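Local coordinates for uncharacterized protein (Pyrococcus abyssi, PDB 5IFF), which is a restriction DNA glycosylase, R.PabI, that probably removes adenine from its recognition sequence and also binds nonspecific double-stranded DNA as a tetramer, at residues Y70-S73 with R74-R77. The protein carries 2 engineered substitutions. Sequence-based numbering, arbitrary orientation.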
loop_
_atom_site.group_PDB
_atom_site.type_symbol
_atom_site.label_atom_id
_atom_site.label_comp_id
_atom_site.label_asym_id
_atom_site.label_seq_id
_atom_site.Cartn_x
_atom_site.Cartn_y
_atom_site.Cartn_z
ATOM N N TYR A 70 -18.401 7.354 15.563
ATOM C CA TYR A 70 -17.018 6.856 15.480
ATOM C C TYR A 70 -16.127 7.669 16.355
ATOM O O TYR A 70 -16.139 8.899 16.255
ATOM C CB TYR A 70 -16.520 6.940 14.034
ATOM C CG TYR A 70 -15.079 6.432 13.808
ATOM C CD1 TYR A 70 -14.766 5.070 13.947
ATOM C CD2 TYR A 70 -14.059 7.313 13.403
ATOM C CE1 TYR A 70 -13.463 4.596 13.710
ATOM C CE2 TYR A 70 -12.759 6.849 13.136
ATOM C CZ TYR A 70 -12.458 5.503 13.326
ATOM O OH TYR A 70 -11.169 5.050 13.073
ATOM N N GLU A 71 -15.374 7.002 17.230
ATOM C CA GLU A 71 -14.456 7.651 18.172
ATOM C C GLU A 71 -15.102 8.832 18.919
ATOM O O GLU A 71 -15.983 8.618 19.734
ATOM C CB GLU A 71 -13.193 8.078 17.440
ATOM C CG GLU A 71 -12.461 6.857 16.867
ATOM C CD GLU A 71 -11.067 7.166 16.333
ATOM O OE1 GLU A 71 -10.778 8.300 15.883
ATOM O OE2 GLU A 71 -10.271 6.224 16.327
ATOM N N LEU A 72 -14.656 10.061 18.666
ATOM C CA LEU A 72 -15.173 11.162 19.449
ATOM C C LEU A 72 -16.719 11.289 19.294
ATOM O O LEU A 72 -17.373 11.612 20.259
ATOM C CB LEU A 72 -14.502 12.498 19.043
ATOM C CG LEU A 72 -14.962 13.715 19.882
ATOM C CD1 LEU A 72 -14.639 13.631 21.417
ATOM C CD2 LEU A 72 -14.351 15.009 19.317
ATOM N N SER A 73 -17.291 11.062 18.100
ATOM C CA SER A 73 -18.753 11.247 18.034
ATOM C C SER A 73 -19.478 10.145 18.816
ATOM O O SER A 73 -20.572 10.368 19.361
ATOM C CB SER A 73 -19.305 11.290 16.584
ATOM O OG SER A 73 -18.869 10.215 15.760
ATOM N N ARG A 74 -18.898 8.948 18.859
ATOM C CA ARG A 74 -19.542 7.892 19.630
ATOM C C ARG A 74 -19.393 8.182 21.141
ATOM O O ARG A 74 -20.348 7.951 21.914
ATOM C CB ARG A 74 -18.995 6.493 19.248
ATOM C CG ARG A 74 -19.538 5.357 20.172
ATOM C CD ARG A 74 -19.141 3.955 19.690
ATOM N NE ARG A 74 -19.923 3.534 18.524
ATOM C CZ ARG A 74 -19.927 2.300 18.014
ATOM N NH1 ARG A 74 -19.174 1.346 18.552
ATOM N NH2 ARG A 74 -20.680 2.023 16.952
ATOM N N MET A 75 -18.233 8.714 21.557
ATOM C CA MET A 75 -18.046 9.122 22.938
ATOM C C MET A 75 -19.127 10.128 23.349
ATOM O O MET A 75 -19.782 10.007 24.395
ATOM C CB MET A 75 -16.687 9.772 23.126
ATOM C CG MET A 75 -15.559 8.751 23.017
ATOM S SD MET A 75 -13.948 9.510 22.751
ATOM C CE MET A 75 -13.823 10.809 23.827
ATOM N N VAL A 76 -19.243 11.149 22.532
ATOM C CA VAL A 76 -20.135 12.271 22.855
ATOM C C VAL A 76 -21.604 11.855 22.810
ATOM O O VAL A 76 -22.376 12.224 23.702
ATOM C CB VAL A 76 -19.859 13.488 21.896
ATOM C CG1 VAL A 76 -20.931 14.589 22.029
ATOM C CG2 VAL A 76 -18.470 14.084 22.264
ATOM N N ARG A 77 -22.008 11.082 21.810
ATOM C CA ARG A 77 -23.420 10.698 21.744
ATOM C C ARG A 77 -23.727 9.822 22.977
ATOM O O ARG A 77 -24.776 9.977 23.621
ATOM C CB ARG A 77 -23.766 9.975 20.436
ATOM C CG ARG A 77 -25.265 9.655 20.330
ATOM C CD ARG A 77 -25.648 8.968 19.022
ATOM N NE ARG A 77 -25.562 9.846 17.850
ATOM C CZ ARG A 77 -24.560 9.802 16.981
ATOM N NH1 ARG A 77 -24.547 10.605 15.937
ATOM N NH2 ARG A 77 -23.567 8.940 17.171
#
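Leu72 and Met75 meet on one side of the first turn of helix 72-81. Leu72 CD1 lies 3.8 Å from Met75 CE, and the two side chains cross at about a right angle. The same methyl, Leu72 CD1, also touches Val76 CG2 at 3.9 Å. Met75 sets off with CG beside its own backbone N (chi1 -71°). That places Met75 CG 3.3 Å from Glu71 O, and the bend at chi3 (45°) turns CE onto Leu72. Met75 also packs on Met191 of helix 188-201 and Val5 of strand 4-8. Shortening Met75 to an alanine removes SD and CE, which would probably leave a gap beside Leu72 CD1 and take away the packing on Met191 and Val5.

The backbone beneath is the start of an alpha helix, with Glu71 at the N-cap position. Met75 N donates to Glu71 O at 2.9 Å. Val76 N to Leu72 O and Arg77 N to Ser73 O continue the i to i+4 ladder. Ser73 OG reaches back and accepts Tyr70 N at 2.9 Å, with an N-H...O angle of 164°. It also bonds to Tyr62 O, so two bonds grip the hydroxyl.

The Glu71 side chain passes over the Tyr70 ring, with CG 3.6 Å above its centre. It is near Ile60 and Gln59, which bind adenine in another structure of this protein; no adenine is bound to this chain here. Arg74 forms a salt bridge with Asp69, and Arg77 bonds to Tyr68 O.

The apolar residues pack on helices 188-201 and 203-216 and on strand 4-8, while the polar groups bond mainly to residues before the helix. Bonds from Ser61 N and Trp58 NE1 hold the Glu71 carboxylate in place and link this helix start to strand 54-59 and the loop that follows it.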